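Oligoribonuclease (Colwellia psychrerythraea, PDB 6A4D) probably degrades very short RNA oligonucleotides as a dimeric exonuclease of the DEDD family within the RNase H-like superfamily, and here binds the thymidine substrate analogue pNP-TMP. Local coordinates at residues F95-V100 with E127-Y132. The protein carries 1 engineered substitution. Residues are numbered along the deposited sequence; the frame is centred on the assembly and turned at random.
Sequences FVQEWV and EDHFHY. With 9RC (5'-O-[(S)-hydroxy(4-nitrophenoxy)phosphoryl]thymidine), chain F.
His-129 lays one face of its imidazole against Val-96 and Gln-97 of helix 85-99, and with its edge donates from NE2 to the carbonyl O of Val-100, in the chain following it, at 2.7 Å. It is an instructive case of a buried side chain reaching from a loop to bond a backbone carbonyl beyond a helix. The acceptor lies almost in the ring plane, yet the bond is bent, with an N-H...O angle of 140°. CG stands anti to the backbone N (chi1 -164°), which carries the ring out of the loop to the helix. The tight part of the contact is on the Val-96 side: its CG2 methyl lies over the rim of the imidazole face, 3.5 Å from CD2 of His-129. On the exposed side the packing gives way to solvent. There Gln-97 lays CG 3.5 Å from CE1 of His-129, while its amide, turned nearly perpendicular to the imidazole, reaches a water. Gln-97 NE2 donates to this water at 2.7 Å, and ND1 of His-129 lies 2.6 Å from it, so both ring nitrogens have polar partners, which probably restrain the ring's rotation. Were His-129 replaced by an alanine, the Val-100 carbonyl would probably lose this donor and a gap open beside Val-96. The type I turn from Glu-127 to Phe-130 presents the histidine between helix 124-127 and strand 134-136. Further along the same loop, Tyr-132 sets a ring face over the thymine of the bound nucleotide. Behind the contact lies the central sheet, with Val-96, Val-100 and Phe-130 all packing on Ile-12 of strand 11-18.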
loop_
_atom_site.group_PDB
_atom_site.type_symbol
_atom_site.label_atom_id
_atom_site.label_comp_id
_atom_site.label_asym_id
_atom_site.label_seq_id
_atom_site.Cartn_x
_atom_site.Cartn_y
_atom_site.Cartn_z
ATOM N N PHE A 95 -18.678 -0.242 13.907
ATOM C CA PHE A 95 -17.660 0.329 14.778
ATOM C C PHE A 95 -16.908 1.523 14.191
ATOM O O PHE A 95 -16.795 2.555 14.848
ATOM C CB PHE A 95 -16.661 -0.723 15.171
ATOM C CG PHE A 95 -15.545 -0.214 16.010
ATOM C CD1 PHE A 95 -15.771 0.151 17.335
ATOM C CD2 PHE A 95 -14.244 -0.114 15.495
ATOM C CE1 PHE A 95 -14.735 0.597 18.138
ATOM C CE2 PHE A 95 -13.188 0.348 16.290
ATOM C CZ PHE A 95 -13.430 0.686 17.615
ATOM N N VAL A 96 -16.420 1.406 12.952
ATOM C CA VAL A 96 -15.655 2.498 12.408
ATOM C C VAL A 96 -16.576 3.655 12.061
ATOM O O VAL A 96 -16.121 4.792 12.046
ATOM C CB VAL A 96 -14.779 2.114 11.188
ATOM C CG1 VAL A 96 -13.657 1.207 11.661
ATOM C CG2 VAL A 96 -15.603 1.478 10.054
ATOM N N GLN A 97 -17.844 3.374 11.742
ATOM C CA GLN A 97 -18.774 4.451 11.382
ATOM C C GLN A 97 -19.085 5.348 12.576
ATOM O O GLN A 97 -19.413 6.508 12.401
ATOM C CB GLN A 97 -20.087 3.908 10.850
ATOM C CG GLN A 97 -20.067 3.636 9.406
ATOM C CD GLN A 97 -21.174 2.740 9.032
ATOM O OE1 GLN A 97 -21.747 2.090 9.887
ATOM N NE2 GLN A 97 -21.507 2.713 7.764
ATOM N N GLU A 98 -19.034 4.746 13.745
ATOM C CA GLU A 98 -19.144 5.436 14.995
ATOM C C GLU A 98 -18.004 6.412 15.225
ATOM O O GLU A 98 -18.229 7.446 15.793
ATOM C CB GLU A 98 -19.182 4.430 16.151
ATOM C CG GLU A 98 -19.274 5.054 17.549
ATOM C CD GLU A 98 -19.940 4.122 18.582
ATOM O OE1 GLU A 98 -19.285 3.724 19.578
ATOM O OE2 GLU A 98 -21.130 3.769 18.403
ATOM N N TRP A 99 -16.776 6.070 14.821
ATOM C CA TRP A 99 -15.603 6.865 15.184
ATOM C C TRP A 99 -15.086 7.798 14.135
ATOM O O TRP A 99 -14.407 8.798 14.510
ATOM C CB TRP A 99 -14.504 5.972 15.702
ATOM C CG TRP A 99 -14.866 5.412 16.966
ATOM C CD1 TRP A 99 -15.533 4.232 17.196
ATOM C CD2 TRP A 99 -14.673 6.020 18.229
ATOM N NE1 TRP A 99 -15.719 4.050 18.541
ATOM C CE2 TRP A 99 -15.214 5.140 19.203
ATOM C CE3 TRP A 99 -14.101 7.225 18.644
ATOM C CZ2 TRP A 99 -15.191 5.427 20.565
ATOM C CZ3 TRP A 99 -14.073 7.515 20.022
ATOM C CH2 TRP A 99 -14.621 6.618 20.958
ATOM N N VAL A 100 -15.345 7.519 12.841
ATOM C CA VAL A 100 -14.832 8.419 11.804
ATOM C C VAL A 100 -15.695 8.504 10.571
ATOM O O VAL A 100 -16.289 7.514 10.145
ATOM C CB VAL A 100 -13.318 8.097 11.516
ATOM C CG1 VAL A 100 -13.106 6.644 11.192
ATOM C CG2 VAL A 100 -12.712 9.006 10.449
ATOM N N GLU A 127 -14.352 -2.037 3.300
ATOM C CA GLU A 127 -13.340 -1.253 2.567
ATOM C C GLU A 127 -13.868 0.126 2.161
ATOM O O GLU A 127 -13.083 1.118 2.062
ATOM C CB GLU A 127 -12.792 -1.958 1.308
ATOM C CG GLU A 127 -11.393 -1.447 0.949
ATOM C CD GLU A 127 -10.987 -1.660 -0.488
ATOM O OE1 GLU A 127 -9.873 -1.175 -0.844
ATOM O OE2 GLU A 127 -11.758 -2.315 -1.251
ATOM N N ASP A 128 -15.180 0.210 1.905
ATOM C CA ASP A 128 -15.754 1.467 1.397
ATOM C C ASP A 128 -15.768 2.562 2.449
ATOM O O ASP A 128 -15.905 3.720 2.107
ATOM C CB ASP A 128 -17.148 1.276 0.826
ATOM C CG ASP A 128 -17.161 0.376 -0.431
ATOM O OD1 ASP A 128 -16.169 0.382 -1.214
ATOM O OD2 ASP A 128 -18.189 -0.305 -0.647
ATOM N N HIS A 129 -15.626 2.220 3.715
ATOM C CA HIS A 129 -15.570 3.241 4.730
ATOM C C HIS A 129 -14.244 4.076 4.719
ATOM O O HIS A 129 -14.196 5.161 5.260
ATOM C CB HIS A 129 -15.833 2.673 6.095
ATOM C CG HIS A 129 -16.154 3.734 7.095
ATOM N ND1 HIS A 129 -17.370 4.380 7.116
ATOM C CD2 HIS A 129 -15.383 4.333 8.046
ATOM C CE1 HIS A 129 -17.346 5.303 8.067
ATOM N NE2 HIS A 129 -16.154 5.295 8.646
ATOM N N PHE A 130 -13.198 3.533 4.103
ATOM C CA PHE A 130 -11.898 4.103 4.136
ATOM C C PHE A 130 -11.726 5.017 2.961
ATOM O O PHE A 130 -12.267 4.782 1.875
ATOM C CB PHE A 130 -10.806 2.997 4.092
ATOM C CG PHE A 130 -10.815 2.094 5.275
ATOM C CD1 PHE A 130 -11.744 1.059 5.372
ATOM C CD2 PHE A 130 -9.899 2.255 6.287
ATOM C CE1 PHE A 130 -11.779 0.223 6.469
ATOM C CE2 PHE A 130 -9.891 1.410 7.376
ATOM C CZ PHE A 130 -10.825 0.377 7.475
ATOM N N HIS A 131 -10.931 6.042 3.166
ATOM C CA HIS A 131 -10.263 6.714 2.054
ATOM C C HIS A 131 -9.466 5.725 1.219
ATOM O O HIS A 131 -8.994 4.689 1.737
ATOM C CB HIS A 131 -9.259 7.709 2.638
ATOM C CG HIS A 131 -8.816 8.769 1.692
ATOM N ND1 HIS A 131 -7.968 8.530 0.643
ATOM C CD2 HIS A 131 -9.035 10.102 1.699
ATOM C CE1 HIS A 131 -7.738 9.660 -0.004
ATOM N NE2 HIS A 131 -8.355 10.631 0.632
ATOM N N TYR A 132 -9.227 6.052 -0.043
ATOM C CA TYR A 132 -8.505 5.143 -0.911
ATOM C C TYR A 132 -6.987 4.979 -0.571
ATOM O O TYR A 132 -6.403 3.980 -0.966
ATOM C CB TYR A 132 -8.696 5.459 -2.429
ATOM C CG TYR A 132 -8.029 6.711 -2.886
ATOM C CD1 TYR A 132 -6.699 6.722 -3.305
ATOM C CD2 TYR A 132 -8.716 7.903 -2.880
ATOM C CE1 TYR A 132 -6.091 7.896 -3.702
ATOM C CE2 TYR A 132 -8.130 9.071 -3.280
ATOM C CZ TYR A 132 -6.820 9.062 -3.679
ATOM O OH TYR A 132 -6.260 10.254 -4.050
HETATM O OAJ 9RC F . -7.090 3.795 -6.102
HETATM C CAE 9RC F . -7.707 4.860 -6.254
HETATM N NAI 9RC F . -9.046 4.964 -5.846
HETATM C CAL 9RC F . -9.726 6.178 -5.989
HETATM O OAS 9RC F . -10.897 6.206 -5.607
HETATM C CAT 9RC F . -9.077 7.314 -6.537
HETATM C CAU 9RC F . -9.771 8.542 -6.671
HETATM C CAF 9RC F . -7.745 7.193 -6.954
HETATM N NAB 9RC F . -7.086 5.923 -6.814
HETATM C CAA 9RC F . -5.652 5.736 -7.180
HETATM O OAC 9RC F . -5.100 6.819 -6.446
HETATM C CAD 9RC F . -5.314 5.928 -8.650
HETATM C CAH 9RC F . -4.340 7.101 -8.639
HETATM O OAK 9RC F . -3.123 6.899 -9.418
HETATM C CAG 9RC F . -3.957 7.192 -7.160
HETATM C CAR 9RC F . -3.687 8.634 -6.788
HETATM O OAQ 9RC F . -2.771 8.565 -5.726
HETATM P PAP 9RC F . -2.742 9.737 -4.631
HETATM O OAO 9RC F . -2.261 9.227 -3.177
HETATM O OAN 9RC F . -4.085 10.304 -4.404
HETATM O OAM 9RC F . -2.151 10.930 -5.187
HETATM C CAV 9RC F . -1.083 11.307 -5.861
HETATM C CAW 9RC F . -0.640 10.771 -7.078
HETATM C CAY 9RC F . 0.511 11.363 -7.625
HETATM C CBA 9RC F . 1.118 12.476 -6.976
HETATM N NBB 9RC F . 2.220 13.049 -7.431
HETATM O OBD 9RC F . 2.792 12.548 -8.974
HETATM O OBC 9RC F . 3.051 14.165 -6.204
HETATM C CAZ 9RC F . 0.615 13.004 -5.775
HETATM C CAX 9RC F . -0.497 12.421 -5.244
HETATM O O HOH W 1 -19.649 3.654 6.061
#